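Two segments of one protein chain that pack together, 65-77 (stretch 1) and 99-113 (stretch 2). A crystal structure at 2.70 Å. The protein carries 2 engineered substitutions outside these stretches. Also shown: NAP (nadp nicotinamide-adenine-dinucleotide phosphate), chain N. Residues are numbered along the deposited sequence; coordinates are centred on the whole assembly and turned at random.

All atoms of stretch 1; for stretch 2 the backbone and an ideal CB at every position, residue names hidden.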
ATOM      1  N   ASP C  65       5.104  10.225 -11.947  1.00 13.02           N
ATOM      2  CA  ASP C  65       5.029   8.886 -12.501  1.00 12.25           C
ATOM      3  C   ASP C  65       3.607   8.358 -12.499  1.00 11.98           C
ATOM      4  O   ASP C  65       2.988   8.330 -11.462  1.00 11.70           O
ATOM      5  CB  ASP C  65       5.930   7.981 -11.698  1.00 12.33           C
ATOM      6  CG  ASP C  65       6.135   6.630 -12.337  1.00 12.48           C
ATOM      7  OD1 ASP C  65       5.140   5.964 -12.709  1.00 12.21           O
ATOM      8  OD2 ASP C  65       7.302   6.212 -12.445  1.00 13.01           O
ATOM      9  N   ILE C  66       3.121   7.897 -13.660  1.00 12.31           N
ATOM     10  CA  ILE C  66       1.756   7.296 -13.802  1.00 12.34           C
ATOM     11  C   ILE C  66       1.479   6.023 -12.974  1.00 12.00           C
ATOM     12  O   ILE C  66       0.322   5.608 -12.864  1.00 12.11           O
ATOM     13  CB  ILE C  66       1.237   7.128 -15.295  1.00 12.79           C
ATOM     14  CG1 ILE C  66       2.237   6.585 -16.320  1.00 12.76           C
ATOM     15  CG2 ILE C  66       0.851   8.465 -15.884  1.00 13.28           C
ATOM     16  CD1 ILE C  66       2.385   5.106 -16.293  1.00 13.09           C
ATOM     17  N   ARG C  67       2.522   5.423 -12.383  1.00 11.52           N
ATOM     18  CA  ARG C  67       2.371   4.361 -11.379  1.00 11.05           C
ATOM     19  C   ARG C  67       1.840   4.951 -10.037  1.00 10.84           C
ATOM     20  O   ARG C  67       1.225   4.246  -9.234  1.00 10.93           O
ATOM     21  CB  ARG C  67       3.705   3.628 -11.179  1.00 10.99           C
ATOM     22  CG  ARG C  67       4.281   2.945 -12.439  1.00 11.12           C
ATOM     23  CD  ARG C  67       5.722   2.433 -12.251  1.00 11.00           C
ATOM     24  NE  ARG C  67       6.279   1.740 -13.436  1.00 10.98           N
ATOM     25  CZ  ARG C  67       7.426   1.027 -13.449  1.00 10.83           C
ATOM     26  NH1 ARG C  67       8.157   0.886 -12.343  1.00 10.72           N
ATOM     27  NH2 ARG C  67       7.845   0.434 -14.569  1.00 10.54           N
ATOM     28  N   ASN C  68       2.071   6.252  -9.830  1.00 10.25           N
ATOM     29  CA  ASN C  68       1.594   7.011  -8.672  1.00  9.80           C
ATOM     30  C   ASN C  68       0.202   7.615  -8.909  1.00  9.66           C
ATOM     31  O   ASN C  68       0.103   8.627  -9.585  1.00  9.66           O
ATOM     32  CB  ASN C  68       2.610   8.144  -8.380  1.00  9.56           C
ATOM     33  CG  ASN C  68       2.615   8.588  -6.932  1.00  9.31           C
ATOM     34  OD1 ASN C  68       1.647   8.420  -6.197  1.00  9.33           O
ATOM     35  ND2 ASN C  68       3.720   9.156  -6.517  1.00  9.17           N
ATOM     36  N   TYR C  69      -0.863   7.024  -8.357  1.00  9.59           N
ATOM     37  CA  TYR C  69      -2.204   7.576  -8.582  1.00  9.81           C
ATOM     38  C   TYR C  69      -2.336   9.034  -8.087  1.00 10.07           C
ATOM     39  O   TYR C  69      -2.677   9.925  -8.857  1.00  9.78           O
ATOM     40  CB  TYR C  69      -3.320   6.721  -7.963  1.00  9.88           C
ATOM     41  CG  TYR C  69      -4.660   7.429  -8.049  1.00  9.98           C
ATOM     42  CD1 TYR C  69      -5.435   7.392  -9.222  1.00 10.01           C
ATOM     43  CD2 TYR C  69      -5.125   8.198  -6.978  1.00 10.11           C
ATOM     44  CE1 TYR C  69      -6.638   8.093  -9.304  1.00 10.09           C
ATOM     45  CE2 TYR C  69      -6.331   8.903  -7.045  1.00 10.16           C
ATOM     46  CZ  TYR C  69      -7.087   8.858  -8.204  1.00 10.24           C
ATOM     47  OH  TYR C  69      -8.276   9.569  -8.218  1.00 10.21           O
ATOM     48  N   ASP C  70      -2.082   9.242  -6.792  1.00 10.56           N
ATOM     49  CA  ASP C  70      -2.079  10.571  -6.137  1.00 10.68           C
ATOM     50  C   ASP C  70      -1.428  11.714  -6.907  1.00 10.94           C
ATOM     51  O   ASP C  70      -1.851  12.857  -6.759  1.00 11.56           O
ATOM     52  CB  ASP C  70      -1.300  10.488  -4.820  1.00 10.75           C
ATOM     53  CG  ASP C  70      -2.068   9.825  -3.694  1.00 10.49           C
ATOM     54  OD1 ASP C  70      -3.181   9.315  -3.928  1.00 10.46           O
ATOM     55  OD2 ASP C  70      -1.521   9.833  -2.571  1.00  9.95           O
ATOM     56  N   ARG C  71      -0.359  11.427  -7.645  1.00 10.97           N
ATOM     57  CA  ARG C  71       0.316  12.443  -8.450  1.00 11.34           C
ATOM     58  C   ARG C  71      -0.315  12.633  -9.832  1.00 11.55           C
ATOM     59  O   ARG C  71      -0.334  13.726 -10.393  1.00 11.36           O
ATOM     60  CB  ARG C  71       1.776  12.072  -8.606  1.00 11.56           C
ATOM     61  CG  ARG C  71       2.588  13.039  -9.446  1.00 11.95           C
ATOM     62  CD  ARG C  71       2.428  14.491  -9.013  1.00 12.30           C
ATOM     63  NE  ARG C  71       3.633  15.254  -9.310  1.00 12.75           N
ATOM     64  CZ  ARG C  71       3.719  16.582  -9.335  1.00 13.07           C
ATOM     65  NH1 ARG C  71       2.662  17.359  -9.114  1.00 12.85           N
ATOM     66  NH2 ARG C  71       4.902  17.139  -9.603  1.00 13.49           N
ATOM     67  N   VAL C  72      -0.806  11.541 -10.393  1.00 11.99           N
ATOM     68  CA  VAL C  72      -1.649  11.595 -11.582  1.00 12.02           C
ATOM     69  C   VAL C  72      -2.893  12.423 -11.268  1.00 12.27           C
ATOM     70  O   VAL C  72      -3.336  13.221 -12.085  1.00 12.38           O
ATOM     71  CB  VAL C  72      -1.976  10.162 -12.070  1.00 11.74           C
ATOM     72  CG1 VAL C  72      -3.058  10.152 -13.127  1.00 11.71           C
ATOM     73  CG2 VAL C  72      -0.720   9.563 -12.661  1.00 11.84           C
ATOM     74  N   PHE C  73      -3.424  12.231 -10.068  1.00 12.86           N
ATOM     75  CA  PHE C  73      -4.573  12.963  -9.574  1.00 13.52           C
ATOM     76  C   PHE C  73      -4.398  14.478  -9.637  1.00 14.03           C
ATOM     77  O   PHE C  73      -5.213  15.169 -10.265  1.00 14.07           O
ATOM     78  CB  PHE C  73      -4.869  12.556  -8.127  1.00 13.55           C
ATOM     79  CG  PHE C  73      -6.119  13.149  -7.600  1.00 13.51           C
ATOM     80  CD1 PHE C  73      -7.353  12.668  -8.040  1.00 13.34           C
ATOM     81  CD2 PHE C  73      -6.072  14.223  -6.700  1.00 13.39           C
ATOM     82  CE1 PHE C  73      -8.528  13.234  -7.574  1.00 13.54           C
ATOM     83  CE2 PHE C  73      -7.242  14.788  -6.224  1.00 13.34           C
ATOM     84  CZ  PHE C  73      -8.473  14.297  -6.669  1.00 13.51           C
ATOM     85  N   SER C  74      -3.342  14.976  -8.989  1.00 14.38           N
ATOM     86  CA  SER C  74      -3.130  16.422  -8.853  1.00 14.78           C
ATOM     87  C   SER C  74      -2.663  17.095 -10.115  1.00 14.25           C
ATOM     88  O   SER C  74      -2.833  18.296 -10.246  1.00 15.48           O
ATOM     89  CB  SER C  74      -2.122  16.726  -7.747  1.00 15.86           C
ATOM     90  OG  SER C  74      -0.928  15.973  -7.923  1.00 17.28           O
ATOM     91  N   ALA C  75      -2.032  16.349 -11.015  1.00 13.46           N
ATOM     92  CA  ALA C  75      -1.723  16.840 -12.350  1.00 12.71           C
ATOM     93  C   ALA C  75      -2.973  17.062 -13.147  1.00 12.20           C
ATOM     94  O   ALA C  75      -2.994  17.953 -13.963  1.00 12.05           O
ATOM     95  CB  ALA C  75      -0.842  15.857 -13.087  1.00 12.85           C
ATOM     96  N   MET C  76      -3.991  16.232 -12.939  1.00 11.83           N
ATOM     97  CA  MET C  76      -5.298  16.397 -13.620  1.00 11.87           C
ATOM     98  C   MET C  76      -6.262  17.472 -13.061  1.00 11.86           C
ATOM     99  O   MET C  76      -7.342  17.693 -13.622  1.00 11.82           O
ATOM    100  CB  MET C  76      -6.052  15.056 -13.675  1.00 11.57           C
ATOM    101  CG  MET C  76      -5.468  14.074 -14.662  1.00 11.36           C
ATOM    102  SD  MET C  76      -6.558  12.673 -14.873  1.00 10.85           S
ATOM    103  CE  MET C  76      -5.378  11.537 -15.597  1.00 10.79           C
ATOM    104  N   GLU C  77      -5.896  18.110 -11.965  1.00 12.08           N
ATOM    105  CA  GLU C  77      -6.797  19.038 -11.304  1.00 12.63           C
ATOM    106  C   GLU C  77      -7.317  20.093 -12.283  1.00 12.68           C
ATOM    107  O   GLU C  77      -6.540  20.750 -12.991  1.00 12.08           O
ATOM    108  CB  GLU C  77      -6.124  19.663 -10.082  1.00 12.99           C
ATOM    109  CG  GLU C  77      -6.755  20.939  -9.550  1.00 13.59           C
ATOM    110  CD  GLU C  77      -6.181  22.214 -10.173  1.00 14.07           C
ATOM    111  OE1 GLU C  77      -6.962  23.179 -10.314  1.00 14.45           O
ATOM    112  OE2 GLU C  77      -4.967  22.287 -10.497  1.00 14.13           O
ATOM    113  N   UNK C  99       7.123  -7.294 -15.575  1.00 10.89           N
ATOM    114  CA  UNK C  99       6.306  -6.684 -14.538  1.00 10.43           C
ATOM    115  C   UNK C  99       6.398  -5.136 -14.571  1.00 10.40           C
ATOM    116  O   UNK C  99       5.439  -4.448 -14.242  1.00 10.14           O
ATOM    117  CB  UNK C  99       6.737  -7.212 -13.168  1.00 10.43           C
ATOM    118  N   UNK C 100       7.532  -4.596 -15.001  1.00 10.51           N
ATOM    119  CA  UNK C 100       7.663  -3.155 -15.182  1.00 10.71           C
ATOM    120  C   UNK C 100       6.722  -2.689 -16.263  1.00 10.72           C
ATOM    121  O   UNK C 100       6.042  -1.682 -16.111  1.00 10.99           O
ATOM    122  CB  UNK C 100       9.103  -2.771 -15.526  1.00 10.71           C
ATOM    123  N   UNK C 101       6.679  -3.429 -17.358  1.00 10.55           N
ATOM    124  CA  UNK C 101       5.687  -3.159 -18.388  1.00 10.72           C
ATOM    125  C   UNK C 101       4.224  -3.196 -17.867  1.00 10.74           C
ATOM    126  O   UNK C 101       3.384  -2.401 -18.308  1.00 10.52           O
ATOM    127  CB  UNK C 101       5.857  -4.176 -19.519  1.00 10.72           C
ATOM    128  N   UNK C 102       3.934  -4.105 -16.934  1.00 10.78           N
ATOM    129  CA  UNK C 102       2.601  -4.175 -16.308  1.00 10.95           C
ATOM    130  C   UNK C 102       2.310  -2.899 -15.541  1.00 10.89           C
ATOM    131  O   UNK C 102       1.227  -2.346 -15.688  1.00 11.34           O
ATOM    132  CB  UNK C 102       2.499  -5.382 -15.373  1.00 10.95           C
ATOM    133  N   UNK C 103       3.248  -2.447 -14.719  1.00 10.72           N
ATOM    134  CA  UNK C 103       3.020  -1.260 -13.906  1.00 10.90           C
ATOM    135  C   UNK C 103       2.799  -0.013 -14.793  1.00 11.37           C
ATOM    136  O   UNK C 103       1.823   0.715 -14.634  1.00 11.46           O
ATOM    137  CB  UNK C 103       4.203  -1.040 -12.961  1.00 10.90           C
ATOM    138  N   UNK C 104       3.665   0.197 -15.765  1.00 11.91           N
ATOM    139  CA  UNK C 104       3.578   1.382 -16.590  1.00 12.44           C
ATOM    140  C   UNK C 104       2.410   1.288 -17.599  1.00 13.22           C
ATOM    141  O   UNK C 104       1.595   2.223 -17.693  1.00 13.36           O
ATOM    142  CB  UNK C 104       4.903   1.596 -17.325  1.00 12.44           C
ATOM    143  N   UNK C 105       2.310   0.172 -18.330  1.00 14.07           N
ATOM    144  CA  UNK C 105       1.305   0.043 -19.392  1.00 15.01           C
ATOM    145  C   UNK C 105      -0.139  -0.297 -18.924  1.00 15.42           C
ATOM    146  O   UNK C 105      -1.100   0.208 -19.527  1.00 14.91           O
ATOM    147  CB  UNK C 105       1.773  -1.042 -20.364  1.00 15.01           C
ATOM    148  N   UNK C 106      -0.301  -1.132 -17.877  1.00 15.66           N
ATOM    149  CA  UNK C 106      -1.651  -1.486 -17.351  1.00 15.40           C
ATOM    150  C   UNK C 106      -2.022  -0.646 -16.125  1.00 15.84           C
ATOM    151  O   UNK C 106      -2.954   0.184 -16.208  1.00 16.33           O
ATOM    152  CB  UNK C 106      -1.706  -2.970 -16.983  1.00 15.40           C
ATOM    153  N   UNK C 107      -1.290  -0.841 -15.016  1.00 15.78           N
ATOM    154  CA  UNK C 107      -1.616  -0.212 -13.722  1.00 16.41           C
ATOM    155  C   UNK C 107      -1.653   1.299 -13.852  1.00 15.67           C
ATOM    156  O   UNK C 107      -2.531   1.948 -13.278  1.00 15.68           O
ATOM    157  CB  UNK C 107      -0.601  -0.616 -12.651  1.00 16.41           C
ATOM    158  N   UNK C 108      -0.732   1.847 -14.638  1.00 15.43           N
ATOM    159  CA  UNK C 108      -0.718   3.288 -14.946  1.00 15.11           C
ATOM    160  C   UNK C 108      -1.888   3.787 -15.792  1.00 14.77           C
ATOM    161  O   UNK C 108      -2.384   4.913 -15.567  1.00 14.93           O
ATOM    162  CB  UNK C 108       0.584   3.631 -15.673  1.00 15.11           C
ATOM    163  N   UNK C 109      -2.331   2.974 -16.758  1.00 13.63           N
ATOM    164  CA  UNK C 109      -3.519   3.321 -17.512  1.00 13.18           C
ATOM    165  C   UNK C 109      -4.712   3.367 -16.544  1.00 13.06           C
ATOM    166  O   UNK C 109      -5.528   4.288 -16.618  1.00 13.22           O
ATOM    167  CB  UNK C 109      -3.759   2.323 -18.646  1.00 13.18           C
ATOM    168  N   UNK C 110      -4.820   2.417 -15.615  1.00 12.69           N
ATOM    169  CA  UNK C 110      -5.923   2.507 -14.638  1.00 12.63           C
ATOM    170  C   UNK C 110      -5.877   3.734 -13.789  1.00 12.44           C
ATOM    171  O   UNK C 110      -6.907   4.344 -13.558  1.00 12.77           O
ATOM    172  CB  UNK C 110      -5.920   1.282 -13.721  1.00 12.63           C
ATOM    173  N   UNK C 111      -4.692   4.083 -13.307  1.00 12.25           N
ATOM    174  CA  UNK C 111      -4.547   5.314 -12.556  1.00 12.41           C
ATOM    175  C   UNK C 111      -5.077   6.514 -13.367  1.00 12.19           C
ATOM    176  O   UNK C 111      -5.849   7.294 -12.825  1.00 12.42           O
ATOM    177  CB  UNK C 111      -3.081   5.526 -12.175  1.00 12.41           C
ATOM    178  N   UNK C 112      -4.717   6.625 -14.651  1.00 11.63           N
ATOM    179  CA  UNK C 112      -5.268   7.678 -15.504  1.00 11.60           C
ATOM    180  C   UNK C 112      -6.815   7.661 -15.482  1.00 11.91           C
ATOM    181  O   UNK C 112      -7.462   8.672 -15.170  1.00 11.61           O
ATOM    182  CB  UNK C 112      -4.756   7.511 -16.936  1.00 11.60           C
ATOM    183  N   UNK C 113      -7.387   6.502 -15.788  1.00 12.20           N
ATOM    184  CA  UNK C 113      -8.837   6.339 -15.911  1.00 12.71           C
ATOM    185  C   UNK C 113      -9.577   6.765 -14.632  1.00 13.33           C
ATOM    186  O   UNK C 113     -10.526   7.570 -14.669  1.00 13.53           O
ATOM    187  CB  UNK C 113      -9.170   4.883 -16.242  1.00 12.71           C
TER
HETATM  188  PA  NAP N 400       8.701   7.942 -26.005  1.00 11.89           P
HETATM  189  O1A NAP N 400       9.492   8.897 -26.853  1.00 11.76           O
HETATM  190  O2A NAP N 400       9.481   6.914 -25.260  1.00 11.61           O
HETATM  191  O5B NAP N 400       7.775   8.748 -24.990  1.00 12.48           O
HETATM  192  C5B NAP N 400       7.449   8.178 -23.720  1.00 13.55           C
HETATM  193  C4B NAP N 400       6.978   9.280 -22.776  1.00 14.05           C
HETATM  194  O4B NAP N 400       6.447   8.771 -21.554  1.00 14.10           O
HETATM  195  C3B NAP N 400       8.143  10.140 -22.365  1.00 14.55           C
HETATM  196  O3B NAP N 400       7.584  11.437 -22.178  1.00 14.51           O
HETATM  197  C2B NAP N 400       8.605   9.501 -21.081  1.00 15.21           C
HETATM  198  O2B NAP N 400       9.396  10.434 -20.375  1.00 16.97           O
HETATM  199  C1B NAP N 400       7.269   9.132 -20.436  1.00 14.74           C
HETATM  200  N9A NAP N 400       7.186   8.014 -19.435  1.00 14.66           N
HETATM  201  C8A NAP N 400       7.684   6.744 -19.480  1.00 14.92           C
HETATM  202  N7A NAP N 400       7.352   6.016 -18.360  1.00 14.59           N
HETATM  203  C5A NAP N 400       6.618   6.830 -17.581  1.00 14.59           C
HETATM  204  C6A NAP N 400       5.938   6.761 -16.263  1.00 14.46           C
HETATM  205  N6A NAP N 400       5.957   5.650 -15.513  1.00 14.61           N
HETATM  206  N1A NAP N 400       5.278   7.844 -15.820  1.00 14.28           N
HETATM  207  C2A NAP N 400       5.222   8.990 -16.521  1.00 14.38           C
HETATM  208  N3A NAP N 400       5.817   9.137 -17.715  1.00 14.44           N
HETATM  209  C4A NAP N 400       6.512   8.125 -18.292  1.00 14.58           C
HETATM  210  O3  NAP N 400       7.543   7.192 -26.842  1.00 11.95           O
HETATM  211  PN  NAP N 400       6.757   7.723 -28.157  1.00 11.96           P
HETATM  212  O1N NAP N 400       6.455   9.213 -28.076  1.00 12.34           O
HETATM  213  O2N NAP N 400       7.417   7.143 -29.370  1.00 11.96           O
HETATM  214  O5D NAP N 400       5.404   6.894 -28.062  1.00 12.19           O
HETATM  215  C5D NAP N 400       4.338   7.417 -27.309  1.00 12.66           C
HETATM  216  C4D NAP N 400       3.199   6.404 -27.245  1.00 13.08           C
HETATM  217  O4D NAP N 400       2.958   5.929 -28.576  1.00 13.12           O
HETATM  218  C3D NAP N 400       3.386   5.159 -26.359  1.00 13.12           C
HETATM  219  O3D NAP N 400       2.207   4.984 -25.569  1.00 13.01           O
HETATM  220  C2D NAP N 400       3.550   4.004 -27.318  1.00 13.32           C
HETATM  221  O2D NAP N 400       2.983   2.787 -26.822  1.00 13.21           O
HETATM  222  C1D NAP N 400       2.798   4.505 -28.551  1.00 13.49           C
HETATM  223  N1N NAP N 400       3.251   3.939 -29.828  1.00 13.68           N
HETATM  224  C2N NAP N 400       4.425   4.359 -30.328  1.00 14.03           C
HETATM  225  C3N NAP N 400       4.950   3.899 -31.522  1.00 13.84           C
HETATM  226  C7N NAP N 400       6.267   4.344 -32.057  1.00 14.26           C
HETATM  227  O7N NAP N 400       6.730   3.744 -33.029  1.00 14.63           O
HETATM  228  N7N NAP N 400       6.954   5.341 -31.494  1.00 14.44           N
HETATM  229  C4N NAP N 400       4.164   2.924 -32.320  1.00 14.01           C
HETATM  230  C5N NAP N 400       2.906   2.527 -31.677  1.00 13.95           C
HETATM  231  C6N NAP N 400       2.483   3.062 -30.473  1.00 13.68           C
HETATM  232  P2B NAP N 400      10.374   9.978 -19.178  1.00 20.64           P
HETATM  233  O1X NAP N 400      11.169  11.259 -19.015  1.00 20.66           O
HETATM  234  O2X NAP N 400       9.481   9.739 -17.978  1.00 19.86           O
HETATM  235  O3X NAP N 400      11.147   8.732 -19.671  1.00 20.55           O

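Stretch 2 is helical throughout, with a wider pi-type turn at 102-107, and its axis passes 9.2 Å from that of helix 69-75 at an angle of 40°. Position 99 has nothing of stretch 1 within 5.5 Å of its ideal CB, so the visible atoms do not restrict it; it is Phe-99.

At position 100 the CB points sideways, yet it lies 3.6 Å from Arg-67 NH2. A positive charge so near favours an acid, or a neutral acceptor such as glutamine. The residue is Glu-100, whose side chain folds back so that OE1 forms a salt bridge with Arg-67 NH2 at 2.7 Å. The same OE1 accepts a hydrogen bond from Arg-67 NH1 at 2.9 Å, lying at the edge of the guanidinium, where its N-H groups point.

Positions 101 and 102 direct their CB atoms away from stretch 1, which sets no preference; they are Ala-101 and Val-102.

Position 103 points toward stretch 1, its CB 3.5 Å from Arg-67 NE. The face of a guanidinium is flat and bonds poorly, so an aliphatic side chain would suit, as might an aromatic one. Leu-103 occupies it, laying its CB over one face of the Arg-67 group.

Position 104 has its ideal CB 4.1 Å from Arg-67 NE and 4.4 Å from Ile-66 CD1, one polar neighbour and one apolar. A short side chain with an acceptor is indicated: serine, threonine or perhaps asparagine. Thr-104 answers both neighbours: OG1 accepts hydrogen bonds from Arg-67 NE at 2.8 Å and Arg-67 NH2 at 2.9 Å, while its CG2 packs 3.8 Å from Ile-66 CD1.

Stretch 1 constrains neither 105 nor 106, which are Asn-105 and Ile-106. At 107 the CB points sideways and has no near neighbour, so only a long side chain could reach across. Phe-107 does so, bringing CE2 to 3.2 Å from Arg-67 O.

Position 108 is decisive. Its ideal CB would sit 2.4 Å from Ile-66 CD1, a clash, although phi and psi are ordinary helical values. Glycine fits, and Gly-108 lets the backbones approach: its CA makes a CA-H...O contact of 3.3 Å with Ile-66 O.

Positions 109 and 110 have no neighbour in stretch 1 near their CB atoms; they are Thr-109 and Gln-110.

At 111 the CB points toward stretch 1, 3.5 Å from Ile-66 O and 4.2 Å from Tyr-69 CD1. An exposed carbonyl calls for a donor on a short arm, so asparagine, serine or threonine could serve. Asn-111 donates from ND2 to Ile-66 O at 2.9 Å and a nearly straight 171°, while its OD1 lies 3.5 Å from Tyr-69 CB.

Position 112 points away, but its CB is 4.3 Å from Met-76 CE and 4.9 Å from Val-72 CG1, favouring a branched aliphatic residue. Val-112 packs CG1 3.9 Å from Met-76 CE and CG2 4.3 Å from Ile-66 CG2. Position 113, directed away, is Ile-113.

Stretch 2, residues 99-113: FEAVLTNIFGTQNVI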
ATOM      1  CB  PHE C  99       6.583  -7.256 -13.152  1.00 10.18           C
ATOM      2  CG  PHE C  99       5.439  -7.038 -12.183  1.00  9.95           C
ATOM      3  CD1 PHE C  99       4.215  -7.733 -12.347  1.00  9.76           C
ATOM      4  CD2 PHE C  99       5.551  -6.125 -11.143  1.00  9.43           C
ATOM      5  CE1 PHE C  99       3.164  -7.536 -11.470  1.00  9.54           C
ATOM      6  CE2 PHE C  99       4.501  -5.931 -10.280  1.00  9.43           C
ATOM      7  CZ  PHE C  99       3.312  -6.632 -10.431  1.00  9.42           C
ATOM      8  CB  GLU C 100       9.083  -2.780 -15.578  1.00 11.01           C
ATOM      9  CG  GLU C 100      10.116  -3.046 -14.495  1.00 11.27           C
ATOM     10  CD  GLU C 100      10.016  -2.030 -13.370  1.00 11.57           C
ATOM     11  OE1 GLU C 100      10.106  -0.812 -13.663  1.00 11.33           O
ATOM     12  OE2 GLU C 100       9.815  -2.451 -12.205  1.00 11.55           O
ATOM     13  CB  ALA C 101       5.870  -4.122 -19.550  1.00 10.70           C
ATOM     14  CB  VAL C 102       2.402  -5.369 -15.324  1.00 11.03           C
ATOM     15  CG1 VAL C 102       1.025  -5.344 -14.678  1.00 10.84           C
ATOM     16  CG2 VAL C 102       2.579  -6.698 -16.029  1.00 11.41           C
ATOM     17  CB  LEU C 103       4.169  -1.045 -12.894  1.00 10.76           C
ATOM     18  CG  LEU C 103       4.389  -2.127 -11.796  1.00 10.48           C
ATOM     19  CD1 LEU C 103       5.547  -1.809 -10.862  1.00 10.29           C
ATOM     20  CD2 LEU C 103       3.136  -2.357 -10.973  1.00 10.35           C
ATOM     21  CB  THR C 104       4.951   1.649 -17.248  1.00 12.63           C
ATOM     22  OG1 THR C 104       5.943   1.852 -16.224  1.00 12.50           O
ATOM     23  CG2 THR C 104       4.925   2.885 -18.144  1.00 12.89           C
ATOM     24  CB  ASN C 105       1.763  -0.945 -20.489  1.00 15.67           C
ATOM     25  CG  ASN C 105       2.984  -0.449 -21.288  1.00 16.22           C
ATOM     26  OD1 ASN C 105       3.475   0.662 -21.096  1.00 16.43           O
ATOM     27  ND2 ASN C 105       3.475  -1.294 -22.204  1.00 16.56           N
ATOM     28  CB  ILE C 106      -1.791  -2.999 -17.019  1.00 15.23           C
ATOM     29  CG1 ILE C 106      -1.510  -3.849 -18.261  1.00 14.88           C
ATOM     30  CG2 ILE C 106      -3.188  -3.321 -16.474  1.00 15.10           C
ATOM     31  CD1 ILE C 106      -1.318  -5.319 -17.976  1.00 14.86           C
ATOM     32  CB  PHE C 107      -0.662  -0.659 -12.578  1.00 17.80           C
ATOM     33  CG  PHE C 107      -0.913   0.033 -11.221  1.00 19.48           C
ATOM     34  CD1 PHE C 107      -2.180   0.005 -10.605  1.00 20.08           C
ATOM     35  CD2 PHE C 107       0.125   0.721 -10.553  1.00 20.47           C
ATOM     36  CE1 PHE C 107      -2.416   0.633  -9.377  1.00 20.32           C
ATOM     37  CE2 PHE C 107      -0.104   1.337  -9.310  1.00 20.80           C
ATOM     38  CZ  PHE C 107      -1.374   1.286  -8.720  1.00 20.79           C
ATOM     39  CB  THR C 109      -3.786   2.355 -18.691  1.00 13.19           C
ATOM     40  OG1 THR C 109      -2.630   2.265 -19.524  1.00 13.19           O
ATOM     41  CG2 THR C 109      -4.966   2.825 -19.554  1.00 13.06           C
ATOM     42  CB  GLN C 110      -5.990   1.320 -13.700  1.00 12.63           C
ATOM     43  CG  GLN C 110      -6.812   0.222 -14.309  1.00 12.78           C
ATOM     44  CD  GLN C 110      -8.295   0.508 -14.272  1.00 12.44           C
ATOM     45  OE1 GLN C 110      -8.902   0.471 -13.195  1.00 11.75           O
ATOM     46  NE2 GLN C 110      -8.900   0.744 -15.457  1.00 12.29           N
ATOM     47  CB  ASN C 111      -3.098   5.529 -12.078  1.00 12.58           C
ATOM     48  CG  ASN C 111      -2.694   4.574 -10.962  1.00 12.67           C
ATOM     49  OD1 ASN C 111      -3.557   4.072 -10.206  1.00 12.50           O
ATOM     50  ND2 ASN C 111      -1.365   4.307 -10.848  1.00 12.49           N
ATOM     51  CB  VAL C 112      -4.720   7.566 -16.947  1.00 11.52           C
ATOM     52  CG1 VAL C 112      -5.520   8.390 -17.951  1.00 11.33           C
ATOM     53  CG2 VAL C 112      -3.271   8.004 -16.974  1.00 11.70           C
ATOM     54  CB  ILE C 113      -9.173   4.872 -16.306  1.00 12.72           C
ATOM     55  CG1 ILE C 113      -8.737   4.640 -17.768  1.00 12.84           C
ATOM     56  CG2 ILE C 113     -10.670   4.573 -16.147  1.00 12.52           C
ATOM     57  CD1 ILE C 113      -8.617   3.198 -18.210  1.00 12.78           C
TER
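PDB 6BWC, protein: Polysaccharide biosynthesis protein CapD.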